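PDB 4RKQ: transcriptional regulator, LacI family from Arthrobacter sp., which probably binds a sugar or related small effector in its periplasmic-binding-protein-like region and so regulates transcription, as in other LacI family regulators. Local coordinates for residues F110-A115 against C148-K153; A116-A121 against S240-D245; Q122-D125 against H130-Y133; I195-F198 against M202-G205; A222-D227 against H278-R283. All coordinates share one frame; numbering follows the deposited sequence.

Contact 1 of 5, residues F110-A115 against C148-K153; sequences FDYQHA and CTVRGK. With EDO (1,2-ethanediol), chain F.
Arg-151 lays its CB over one face of the Tyr-112 ring. This is a CH-pi contact: Arg-151 CB lies 3.7 Å from the centroid of the Tyr-112 ring. Phe-110 puts its CB over the opposite face, so the ring is packed on both sides. The side chain of Arg-151 then runs on along the ring, and its guanidinium plane lies 26° from the ring plane. Arg-151 CG sits between the backbone N and the carbonyl carbon (chi1 70°), which sends the chain past the ring toward the hydroxyl. Tyr-112 OH and Arg-151 NH2 end 3.2 Å apart, and the hydroxyl is hydrogen-bonded to Asp-98. Both terminal nitrogens of Arg-151 donate to O2 of a bound ethanediol, and NH1 also bonds to Phe-198 O. With an alanine at Tyr-112, Arg-151 CB is likely to lose the ring it packs on and Asp-98 its hydroxyl partner. Val-150 lies at the exposed border, where its CG1 meets Tyr-112 CD2 at 3.7 Å. A water donates to Tyr-112 O and only weakly to Arg-151 O. Asp-111 and Thr-149 N-cap the two helices. The contact joins the starts of helices 112-125 and 150-161, beside His-278 of strand 273-281 and Tyr-133 of strand 131-136.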
# COMPACT_ATOMS: atom_id res chain seq x y z
N PHE A 110 -21.59 -3.24 -1.18
CA PHE A 110 -21.28 -3.62 -2.58
C PHE A 110 -22.20 -4.80 -2.91
O PHE A 110 -22.53 -5.56 -2.03
CB PHE A 110 -19.83 -4.01 -2.71
CG PHE A 110 -18.91 -2.91 -2.26
CD1 PHE A 110 -18.57 -2.80 -0.92
CD2 PHE A 110 -18.46 -1.97 -3.15
CE1 PHE A 110 -17.79 -1.75 -0.48
CE2 PHE A 110 -17.65 -0.94 -2.73
CZ PHE A 110 -17.32 -0.83 -1.40
N ASP A 111 -22.62 -4.88 -4.17
CA ASP A 111 -23.52 -5.94 -4.63
C ASP A 111 -22.73 -7.19 -4.95
O ASP A 111 -22.25 -7.35 -6.08
CB ASP A 111 -24.22 -5.45 -5.87
CG ASP A 111 -25.31 -6.39 -6.35
OD1 ASP A 111 -25.38 -7.57 -5.95
OD2 ASP A 111 -26.08 -5.91 -7.17
N TYR A 112 -22.56 -8.07 -3.98
CA TYR A 112 -21.76 -9.25 -4.24
C TYR A 112 -22.47 -10.32 -5.07
O TYR A 112 -21.81 -11.16 -5.66
CB TYR A 112 -21.20 -9.86 -2.97
CG TYR A 112 -20.23 -8.96 -2.27
CD1 TYR A 112 -19.01 -8.67 -2.83
CD2 TYR A 112 -20.53 -8.41 -1.02
CE1 TYR A 112 -18.09 -7.86 -2.19
CE2 TYR A 112 -19.63 -7.58 -0.37
CZ TYR A 112 -18.41 -7.29 -0.97
OH TYR A 112 -17.47 -6.51 -0.32
N GLN A 113 -23.79 -10.31 -5.13
CA GLN A 113 -24.48 -11.22 -6.05
C GLN A 113 -24.18 -10.85 -7.49
O GLN A 113 -23.96 -11.71 -8.34
CB GLN A 113 -25.97 -11.19 -5.82
CG GLN A 113 -26.27 -11.83 -4.49
CD GLN A 113 -27.73 -12.12 -4.32
OE1 GLN A 113 -28.50 -12.15 -5.29
NE2 GLN A 113 -28.12 -12.37 -3.08
N HIS A 114 -24.17 -9.56 -7.77
CA HIS A 114 -23.81 -9.10 -9.06
C HIS A 114 -22.35 -9.42 -9.43
O HIS A 114 -22.06 -9.86 -10.55
CB HIS A 114 -24.06 -7.63 -9.16
CG HIS A 114 -23.42 -7.02 -10.35
ND1 HIS A 114 -24.05 -6.94 -11.56
CD2 HIS A 114 -22.19 -6.49 -10.52
CE1 HIS A 114 -23.25 -6.35 -12.43
NE2 HIS A 114 -22.11 -6.08 -11.83
N ALA A 115 -21.43 -9.18 -8.50
CA ALA A 115 -20.02 -9.47 -8.74
C ALA A 115 -19.81 -10.95 -9.04
O ALA A 115 -19.02 -11.31 -9.91
CB ALA A 115 -19.17 -9.06 -7.53
N CYS A 148 -17.70 -18.49 4.53
CA CYS A 148 -17.99 -17.62 5.69
C CYS A 148 -18.22 -16.13 5.41
O CYS A 148 -18.84 -15.47 6.22
CB CYS A 148 -16.91 -17.77 6.74
SG CYS A 148 -15.21 -17.80 6.13
N THR A 149 -17.72 -15.59 4.29
CA THR A 149 -17.90 -14.17 4.01
C THR A 149 -19.12 -13.92 3.15
O THR A 149 -19.60 -14.79 2.46
CB THR A 149 -16.67 -13.53 3.35
OG1 THR A 149 -16.44 -14.10 2.05
CG2 THR A 149 -15.47 -13.73 4.23
N VAL A 150 -19.62 -12.70 3.16
CA VAL A 150 -20.76 -12.38 2.32
C VAL A 150 -20.43 -12.60 0.86
O VAL A 150 -21.23 -13.14 0.10
CB VAL A 150 -21.17 -10.92 2.55
CG1 VAL A 150 -22.25 -10.50 1.56
CG2 VAL A 150 -21.63 -10.75 4.01
N ARG A 151 -19.24 -12.17 0.45
CA ARG A 151 -18.90 -12.24 -0.96
C ARG A 151 -18.71 -13.69 -1.33
O ARG A 151 -19.16 -14.10 -2.39
CB ARG A 151 -17.67 -11.38 -1.32
CG ARG A 151 -16.33 -11.86 -0.79
CD ARG A 151 -15.23 -10.87 -1.19
NE ARG A 151 -15.31 -9.65 -0.40
CZ ARG A 151 -14.37 -8.71 -0.35
NH1 ARG A 151 -13.24 -8.83 -1.05
NH2 ARG A 151 -14.54 -7.65 0.42
N GLY A 152 -18.10 -14.45 -0.42
CA GLY A 152 -17.85 -15.88 -0.61
C GLY A 152 -19.15 -16.67 -0.72
O GLY A 152 -19.25 -17.56 -1.55
N LYS A 153 -20.13 -16.37 0.14
CA LYS A 153 -21.46 -17.00 0.03
C LYS A 153 -22.10 -16.70 -1.31
O LYS A 153 -22.72 -17.58 -1.91
CB LYS A 153 -22.38 -16.57 1.20
CG LYS A 153 -21.95 -17.15 2.53
CD LYS A 153 -22.75 -16.62 3.73
CE LYS A 153 -22.29 -17.34 5.00
NZ LYS A 153 -22.45 -16.55 6.24
C1 EDO F . -10.47 -6.06 1.19
O1 EDO F . -9.40 -6.32 0.26
C2 EDO F . -11.59 -5.27 0.54
O2 EDO F . -12.15 -6.14 -0.45
O HOH W 1 -18.84 -11.82 -5.00

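Contact 2 of 5, residues A116-A121 against S240-D245; sequences AKVAVA and STMALD
Met-242 meets Val-118 and Ala-119 through van der Waals contacts alone. The carbon-carbon contacts come first. Ala-119 CB touches the start of the methionine chain, 3.9 Å from Met-242 CG. Val-118 takes the far end: its CG1 lies 3.9 Å from Met-242 CE, and its CB is equally near that methyl. The sulfur contacts fill the space between. Met-242 SD is 3.9 Å from Val-118 CG1 and 4.1 Å from Ala-119 CB, so one sulfur touches both helix residues. The shape of the methionine explains this. Its chain is bent at chi2 (-63°) and again at chi3 (-51°), which folds it against the helix instead of letting it extend. Val-118 has CG1 anti to the backbone N (chi1 176°), and this is the branch that receives the methyl and the sulfur. Replacing the methionine by a serine is likely to open a gap between strand and helix, leaving Val-118 CG1 and Ala-119 CB without this partner. The hydrogen bonds lie within the helix and the sheet, not between them. Within helix 112-125, Val-120 N bonds to Ala-116 O. In the sheet, Met-242 pairs with Gly-225 and Asp-227, and Thr-241 pairs with Val-281. The contact packs the middle of helix 112-125 onto strand 240-243, which runs between strands 222-225 and 273-281. Leu-280 and His-278 of strand 273-281 also touch Met-242, and Leu-196 of strand 194-197 touches Ala-119.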
# COMPACT_ATOMS: atom_id res chain seq x y z
N ALA A 116 -20.48 -11.80 -8.25
CA ALA A 116 -20.35 -13.24 -8.37
C ALA A 116 -20.85 -13.70 -9.72
O ALA A 116 -20.21 -14.53 -10.38
CB ALA A 116 -21.13 -13.93 -7.24
N LYS A 117 -21.95 -13.12 -10.17
CA LYS A 117 -22.51 -13.47 -11.46
C LYS A 117 -21.57 -13.09 -12.57
O LYS A 117 -21.34 -13.87 -13.48
CB LYS A 117 -23.88 -12.81 -11.67
CG LYS A 117 -24.36 -12.85 -13.12
CD LYS A 117 -25.87 -12.93 -13.24
CE LYS A 117 -26.56 -11.58 -13.08
NZ LYS A 117 -26.46 -10.73 -14.29
N VAL A 118 -21.00 -11.90 -12.49
CA VAL A 118 -20.09 -11.43 -13.52
C VAL A 118 -18.79 -12.24 -13.57
O VAL A 118 -18.33 -12.63 -14.66
CB VAL A 118 -19.83 -9.93 -13.40
CG1 VAL A 118 -18.80 -9.47 -14.42
CG2 VAL A 118 -21.13 -9.16 -13.61
N ALA A 119 -18.23 -12.54 -12.41
CA ALA A 119 -16.92 -13.21 -12.35
C ALA A 119 -17.06 -14.66 -12.82
O ALA A 119 -16.27 -15.13 -13.62
CB ALA A 119 -16.37 -13.17 -10.94
N VAL A 120 -18.08 -15.34 -12.32
CA VAL A 120 -18.39 -16.71 -12.71
C VAL A 120 -18.69 -16.80 -14.23
O VAL A 120 -18.23 -17.71 -14.89
CB VAL A 120 -19.53 -17.29 -11.86
CG1 VAL A 120 -19.94 -18.66 -12.36
CG2 VAL A 120 -19.05 -17.44 -10.42
N ALA A 121 -19.38 -15.81 -14.77
CA ALA A 121 -19.70 -15.78 -16.20
C ALA A 121 -18.46 -15.80 -17.05
O ALA A 121 -18.45 -16.42 -18.11
CB ALA A 121 -20.52 -14.56 -16.54
N SER A 240 -6.57 -10.11 -13.67
CA SER A 240 -7.94 -9.77 -14.05
C SER A 240 -8.70 -9.68 -12.75
O SER A 240 -8.44 -10.44 -11.82
CB SER A 240 -8.57 -10.84 -14.96
OG SER A 240 -7.93 -10.83 -16.23
N THR A 241 -9.63 -8.75 -12.66
CA THR A 241 -10.23 -8.52 -11.36
C THR A 241 -11.62 -7.90 -11.42
O THR A 241 -11.97 -7.19 -12.36
CB THR A 241 -9.30 -7.62 -10.52
OG1 THR A 241 -9.84 -7.47 -9.21
CG2 THR A 241 -9.13 -6.23 -11.13
N MET A 242 -12.42 -8.18 -10.40
CA MET A 242 -13.66 -7.45 -10.19
C MET A 242 -13.29 -6.18 -9.39
O MET A 242 -12.87 -6.23 -8.21
CB MET A 242 -14.70 -8.29 -9.47
CG MET A 242 -15.15 -9.58 -10.20
SD MET A 242 -15.95 -9.18 -11.75
CE MET A 242 -17.17 -7.97 -11.25
N ALA A 243 -13.52 -5.03 -10.01
CA ALA A 243 -13.06 -3.75 -9.44
C ALA A 243 -14.06 -2.65 -9.52
O ALA A 243 -14.84 -2.59 -10.46
CB ALA A 243 -11.84 -3.31 -10.20
N LEU A 244 -13.95 -1.67 -8.61
CA LEU A 244 -14.57 -0.36 -8.84
C LEU A 244 -13.43 0.60 -8.69
O LEU A 244 -12.44 0.29 -8.00
CB LEU A 244 -15.71 -0.06 -7.85
N ASP A 245 -13.54 1.75 -9.37
CA ASP A 245 -12.51 2.76 -9.38
C ASP A 245 -12.52 3.27 -7.96
O ASP A 245 -13.58 3.53 -7.37
CB ASP A 245 -12.82 3.90 -10.37
CG ASP A 245 -11.60 4.82 -10.63
OD1 ASP A 245 -10.69 4.98 -9.77
OD2 ASP A 245 -11.56 5.42 -11.72

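Contact 3 of 5, residues Q122-D125 against H130-Y133; sequences QLMD and HIAY
Ile-131 reaches from its strand to Leu-123 and Met-124 on the last turn of helix 112-125. Its CB points toward the helix and splits into two branches that do different work. The short branch, CG2 of Ile-131, comes 4.1 Å from Leu-123 CD1. The long branch leaves through CG1, which is anti to the carbonyl carbon (chi1 -66°). It stays extended at chi2 (175°), and this carries CD1 out to the helix. There Ile-131 CD1 lies 4.0 Å from Leu-123 CB. The two branches thus meet the base and one tip of the same leucine. Helix 112-125 leads through a short turn into strand 131-136 and packs on the sheet, as expected in a periplasmic-binding-protein-like fold, where helices pack on the faces of a mainly parallel sheet. Met-124 flanks this pair. It starts off to one side of the strand, but the end of its chain comes back toward Ile-131. The modelled separation of the Met-124 CE and Ile-131 CD1 methyls is too short to be reliable, so their exact placement is doubtful. Leu-123 continues past the isoleucine to Leu-196 of strand 194-197 and to Ala-222 and Ile-224 of strand 222-225. Ile-131 also meets Leu-159 of helix 150-161, while its backbone pairs with Ser-167 in the sheet.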
# COMPACT_ATOMS: atom_id res chain seq x y z
N GLN A 122 -17.42 -15.12 -16.59
CA GLN A 122 -16.19 -15.07 -17.35
C GLN A 122 -15.58 -16.44 -17.42
O GLN A 122 -15.09 -16.86 -18.47
CB GLN A 122 -15.17 -14.10 -16.73
CG GLN A 122 -13.77 -14.20 -17.34
CD GLN A 122 -13.73 -13.82 -18.82
OE1 GLN A 122 -14.48 -12.96 -19.27
NE2 GLN A 122 -12.82 -14.45 -19.56
N LEU A 123 -15.59 -17.15 -16.30
CA LEU A 123 -15.00 -18.50 -16.27
C LEU A 123 -15.85 -19.48 -17.12
O LEU A 123 -15.30 -20.30 -17.86
CB LEU A 123 -14.84 -18.99 -14.85
CG LEU A 123 -13.84 -18.17 -14.02
CD1 LEU A 123 -13.67 -18.78 -12.65
CD2 LEU A 123 -12.49 -18.06 -14.70
N MET A 124 -17.16 -19.35 -17.05
CA MET A 124 -18.04 -20.17 -17.89
C MET A 124 -17.81 -19.92 -19.37
O MET A 124 -17.72 -20.87 -20.15
CB MET A 124 -19.51 -19.92 -17.57
CG MET A 124 -19.93 -20.34 -16.19
SD MET A 124 -19.76 -22.07 -15.74
CE MET A 124 -18.21 -22.21 -14.93
N ASP A 125 -17.70 -18.66 -19.76
CA ASP A 125 -17.45 -18.30 -21.15
C ASP A 125 -16.19 -18.95 -21.68
O ASP A 125 -16.15 -19.36 -22.82
CB ASP A 125 -17.32 -16.78 -21.34
CG ASP A 125 -18.62 -16.03 -21.05
OD1 ASP A 125 -19.67 -16.68 -20.79
OD2 ASP A 125 -18.57 -14.79 -21.05
N HIS A 130 -13.18 -26.88 -13.91
CA HIS A 130 -12.87 -27.27 -12.54
C HIS A 130 -12.52 -26.02 -11.73
O HIS A 130 -11.37 -25.63 -11.64
CB HIS A 130 -11.76 -28.28 -12.47
CG HIS A 130 -12.07 -29.57 -13.16
ND1 HIS A 130 -12.79 -30.57 -12.56
CD2 HIS A 130 -11.77 -30.01 -14.40
CE1 HIS A 130 -12.91 -31.59 -13.39
NE2 HIS A 130 -12.30 -31.27 -14.52
N ILE A 131 -13.53 -25.40 -11.18
CA ILE A 131 -13.38 -24.05 -10.58
C ILE A 131 -13.08 -24.13 -9.09
O ILE A 131 -13.57 -25.03 -8.41
CB ILE A 131 -14.65 -23.23 -10.84
CG1 ILE A 131 -14.73 -22.99 -12.34
CG2 ILE A 131 -14.60 -21.89 -10.11
CD1 ILE A 131 -15.98 -22.30 -12.83
N ALA A 132 -12.30 -23.19 -8.55
CA ALA A 132 -12.08 -23.14 -7.10
C ALA A 132 -12.26 -21.72 -6.63
O ALA A 132 -11.99 -20.80 -7.39
CB ALA A 132 -10.72 -23.66 -6.73
N TYR A 133 -12.82 -21.55 -5.43
CA TYR A 133 -12.98 -20.21 -4.83
C TYR A 133 -12.11 -20.24 -3.60
O TYR A 133 -12.20 -21.16 -2.82
CB TYR A 133 -14.43 -19.90 -4.41
CG TYR A 133 -14.52 -18.58 -3.68
CD1 TYR A 133 -14.27 -17.38 -4.32
CD2 TYR A 133 -14.81 -18.54 -2.32
CE1 TYR A 133 -14.32 -16.17 -3.63
CE2 TYR A 133 -14.88 -17.35 -1.63
CZ TYR A 133 -14.64 -16.17 -2.28
OH TYR A 133 -14.70 -15.00 -1.55

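Contact 4 of 5, residues I195-F198 against M202-G205; sequences ILAF and MAAG
Met-202 has the largest share of the buried surface, and its side chain meets Phe-198. The sulfur does the touching: Met-202 SD is 3.8 Å from Phe-198 CB and 4.1 Å from Phe-198 CD2. It stands 5.1 Å from the ring centroid of Phe-198 and 60° off the ring normal, an oblique Met-aromatic contact. The methionine runs straight through chi2 (-176°) and bends only at chi3, which leaves SD beside the root of the phenylalanine. Ala-197 is next in buried area. Its CB points at the helix and meets the backbone there, 3.8 Å from Ala-203 N. The two methyls also touch, with Ala-197 CB 3.9 Å from Ala-203 CB. Such small side chains let strand and helix backbones come close. The segments belong to a beta-alpha-beta unit made of strand 194-197, helix 200-212 and strand 222-225, and the contact lies at its first turn, where the strand passes into the helix. In that turn Asn-199 OD1 accepts from Met-202 N. Phe-198 comes third. Its ring is also in a cation-pi contact with Arg-151, and its backbone O accepts from Arg-151 NH1. One residue along the helix from Ala-203, Ala-204 packs on Leu-234 of the second subunit.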
# COMPACT_ATOMS: atom_id res chain seq x y z
N ILE A 195 -9.71 -20.10 -10.94
CA ILE A 195 -9.68 -19.77 -9.52
C ILE A 195 -10.16 -18.34 -9.30
O ILE A 195 -9.60 -17.41 -9.88
CB ILE A 195 -8.28 -19.95 -8.93
CG1 ILE A 195 -7.85 -21.42 -9.01
CG2 ILE A 195 -8.26 -19.48 -7.47
CD1 ILE A 195 -6.46 -21.70 -8.50
N LEU A 196 -11.18 -18.20 -8.45
CA LEU A 196 -11.71 -16.90 -8.01
C LEU A 196 -11.17 -16.66 -6.60
O LEU A 196 -11.30 -17.53 -5.75
CB LEU A 196 -13.25 -16.89 -7.95
CG LEU A 196 -13.99 -17.10 -9.27
CD1 LEU A 196 -15.48 -17.22 -9.00
CD2 LEU A 196 -13.73 -15.99 -10.27
N ALA A 197 -10.55 -15.50 -6.37
CA ALA A 197 -10.00 -15.23 -5.07
C ALA A 197 -10.80 -14.14 -4.39
O ALA A 197 -11.29 -13.22 -5.03
CB ALA A 197 -8.55 -14.82 -5.19
N PHE A 198 -10.89 -14.26 -3.08
CA PHE A 198 -11.55 -13.31 -2.21
C PHE A 198 -11.15 -11.87 -2.53
O PHE A 198 -11.99 -10.99 -2.57
CB PHE A 198 -11.19 -13.67 -0.74
CG PHE A 198 -11.72 -12.71 0.25
CD1 PHE A 198 -13.02 -12.81 0.70
CD2 PHE A 198 -10.93 -11.65 0.70
CE1 PHE A 198 -13.53 -11.89 1.61
CE2 PHE A 198 -11.44 -10.72 1.61
CZ PHE A 198 -12.74 -10.84 2.07
N MET A 202 -4.88 -11.83 -2.10
CA MET A 202 -4.89 -13.30 -2.10
C MET A 202 -4.62 -13.82 -3.52
O MET A 202 -3.90 -14.77 -3.71
CB MET A 202 -6.19 -13.85 -1.48
CG MET A 202 -6.34 -13.56 0.04
SD MET A 202 -7.80 -14.30 0.80
CE MET A 202 -7.15 -15.92 1.14
N ALA A 203 -5.18 -13.16 -4.54
CA ALA A 203 -4.92 -13.57 -5.91
C ALA A 203 -3.46 -13.51 -6.30
O ALA A 203 -2.99 -14.37 -7.04
CB ALA A 203 -5.77 -12.78 -6.91
N ALA A 204 -2.72 -12.54 -5.80
CA ALA A 204 -1.28 -12.46 -6.08
C ALA A 204 -0.60 -13.70 -5.56
O ALA A 204 0.33 -14.22 -6.17
CB ALA A 204 -0.68 -11.21 -5.47
N GLY A 205 -1.06 -14.20 -4.43
CA GLY A 205 -0.51 -15.43 -3.89
C GLY A 205 -0.86 -16.66 -4.75
O GLY A 205 -0.05 -17.59 -4.91

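Contact 5 of 5, residues A222-D227 against H278-R283; sequences AVIGMD and HRLVLR. With EDO (1,2-ethanediol), chain F.
Met-226 sets its methyl over the centre of the His-278 imidazole. Met-226 CE stands 3.9 Å from the ring centroid of His-278 and only 10° off the ring normal, a CH-pi contact made squarely over the face. The sulfur is less central: Met-226 SD is 3.8 Å from His-278 NE2, oblique to the ring. The methionine is extended at chi1 and chi2, and its bend at chi3 (-71°) turns CE onto the imidazole. A second, looser contact lies further along the strands, where Ile-224 CG2 meets Leu-280 CD1 at 4.4 Å. Next comes a bridging water. It lies in the ring plane at the edge of His-278, 2.9 Å from NE2, and it donates to Asp-227 OD1 at 2.7 Å. It thus links an imidazole and a carboxylate that do not touch directly. Asp-227 also accepts from both hydroxyls of a bound ethanediol, O2 to OD1 and O1 to OD2. Further out, Phe-110 meets the His-278 ring with planes at about 45°, and Tyr-112 and Ala-115 of helix 112-125 pack on Met-226. Met-242, on strand 240-243 between strands 222-225 and 273-281, touches both His-278 and Leu-280. Asn-27, Asn-199 and Arg-151 also bond the ethanediol, which probably came from the crystallisation liquor. Asp-227, Arg-151, Asn-27 and Asn-199 gathered round one small diol are consistent with the effector pocket of a LacI-type regulator.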
# COMPACT_ATOMS: atom_id res chain seq x y z
N ALA A 222 -7.12 -19.92 -15.23
CA ALA A 222 -7.50 -18.54 -15.16
C ALA A 222 -7.52 -18.09 -13.69
O ALA A 222 -7.73 -18.88 -12.78
CB ALA A 222 -8.86 -18.35 -15.81
N VAL A 223 -7.29 -16.80 -13.46
CA VAL A 223 -7.36 -16.25 -12.10
C VAL A 223 -8.11 -14.92 -12.17
O VAL A 223 -7.85 -14.07 -13.06
CB VAL A 223 -5.97 -16.08 -11.45
CG1 VAL A 223 -6.08 -15.48 -10.04
CG2 VAL A 223 -5.22 -17.39 -11.38
N ILE A 224 -9.09 -14.78 -11.27
CA ILE A 224 -9.79 -13.54 -11.11
C ILE A 224 -9.79 -13.08 -9.65
O ILE A 224 -10.11 -13.84 -8.74
CB ILE A 224 -11.26 -13.63 -11.59
CG1 ILE A 224 -11.33 -14.11 -13.05
CG2 ILE A 224 -11.91 -12.25 -11.50
CD1 ILE A 224 -12.75 -14.28 -13.57
N GLY A 225 -9.43 -11.83 -9.43
CA GLY A 225 -9.47 -11.28 -8.08
C GLY A 225 -10.63 -10.34 -7.84
O GLY A 225 -11.63 -10.37 -8.55
N MET A 226 -10.49 -9.51 -6.82
CA MET A 226 -11.44 -8.46 -6.49
C MET A 226 -10.68 -7.33 -5.77
O MET A 226 -9.89 -7.57 -4.85
CB MET A 226 -12.62 -9.00 -5.62
CG MET A 226 -13.46 -7.91 -4.93
SD MET A 226 -15.01 -8.50 -4.18
CE MET A 226 -15.98 -8.87 -5.64
N ASP A 227 -10.93 -6.12 -6.24
CA ASP A 227 -10.58 -4.86 -5.56
C ASP A 227 -10.09 -3.84 -6.58
O ASP A 227 -10.42 -2.67 -6.51
CB ASP A 227 -9.51 -5.02 -4.44
CG ASP A 227 -10.06 -5.53 -3.11
OD1 ASP A 227 -11.30 -5.58 -2.90
OD2 ASP A 227 -9.21 -5.89 -2.23
N HIS A 278 -19.19 -3.63 -8.64
CA HIS A 278 -17.87 -3.84 -9.25
C HIS A 278 -18.07 -4.04 -10.74
O HIS A 278 -19.15 -4.40 -11.18
CB HIS A 278 -17.23 -5.11 -8.72
CG HIS A 278 -16.90 -5.08 -7.27
ND1 HIS A 278 -17.85 -5.24 -6.28
CD2 HIS A 278 -15.71 -4.91 -6.63
CE1 HIS A 278 -17.26 -5.20 -5.10
NE2 HIS A 278 -15.96 -5.03 -5.28
N ARG A 279 -16.99 -3.88 -11.50
CA ARG A 279 -16.99 -4.17 -12.91
C ARG A 279 -15.82 -5.13 -13.15
O ARG A 279 -14.79 -5.04 -12.48
CB ARG A 279 -16.83 -2.87 -13.70
CG ARG A 279 -18.08 -1.99 -13.71
CD ARG A 279 -17.93 -0.76 -14.61
NE ARG A 279 -16.77 0.08 -14.26
CZ ARG A 279 -16.73 0.96 -13.26
NH1 ARG A 279 -17.78 1.16 -12.46
NH2 ARG A 279 -15.62 1.65 -13.04
N LEU A 280 -15.97 -6.02 -14.12
CA LEU A 280 -14.86 -6.93 -14.50
C LEU A 280 -13.81 -6.19 -15.30
O LEU A 280 -14.10 -5.64 -16.35
CB LEU A 280 -15.41 -8.11 -15.30
CG LEU A 280 -14.40 -9.12 -15.83
CD1 LEU A 280 -13.55 -9.75 -14.72
CD2 LEU A 280 -15.13 -10.16 -16.65
N VAL A 281 -12.58 -6.17 -14.80
CA VAL A 281 -11.45 -5.59 -15.51
C VAL A 281 -10.59 -6.75 -16.00
O VAL A 281 -9.97 -7.51 -15.21
CB VAL A 281 -10.65 -4.63 -14.62
CG1 VAL A 281 -9.44 -4.07 -15.38
CG2 VAL A 281 -11.55 -3.52 -14.13
N LEU A 282 -10.59 -6.95 -17.32
CA LEU A 282 -9.89 -8.05 -17.95
C LEU A 282 -8.46 -7.66 -18.23
O LEU A 282 -8.21 -6.69 -18.92
CB LEU A 282 -10.56 -8.45 -19.27
CG LEU A 282 -11.94 -9.08 -19.07
CD1 LEU A 282 -12.58 -9.47 -20.40
CD2 LEU A 282 -11.87 -10.29 -18.15
N ARG A 283 -7.52 -8.43 -17.70
CA ARG A 283 -6.12 -8.16 -17.95
C ARG A 283 -5.51 -9.41 -18.55
O ARG A 283 -6.05 -9.95 -19.49
CB ARG A 283 -5.45 -7.66 -16.67
CG ARG A 283 -5.99 -6.30 -16.23
CD ARG A 283 -5.02 -5.60 -15.28
NE ARG A 283 -5.60 -4.44 -14.62
CZ ARG A 283 -5.91 -4.34 -13.32
NH1 ARG A 283 -5.70 -5.35 -12.46
NH2 ARG A 283 -6.42 -3.21 -12.87
C1 EDO F . -10.47 -6.06 1.19
O1 EDO F . -9.40 -6.32 0.26
C2 EDO F . -11.59 -5.27 0.54
O2 EDO F . -12.15 -6.14 -0.45
O HOH W 2 -13.56 -4.34 -3.84

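Overall arrangement
Helix 112-125 ties contacts 1, 2 and 3 together: its start meets helix 150-161, its middle strand 240-243 and its end strand 131-136. Contacts 2 and 5 have centres about 5 Å apart, since strand 240-243 lies between strands 222-225 and 273-281. Contacts 3, 4 and 5 are joined through the sheet. Ala-132 O lies 2.9 Å from Leu-196 N, and Ala-197 N lies 2.9 Å from Ile-224 O. Contacts 1 and 5, with centres about 14 Å apart, share the bound ethanediol in the presumed effector pocket. Contact 4 borders it through Phe-198, whose side chain is about 5 Å from the ethanediol. The centre of contact 3 lies about 16 Å from that of contact 1.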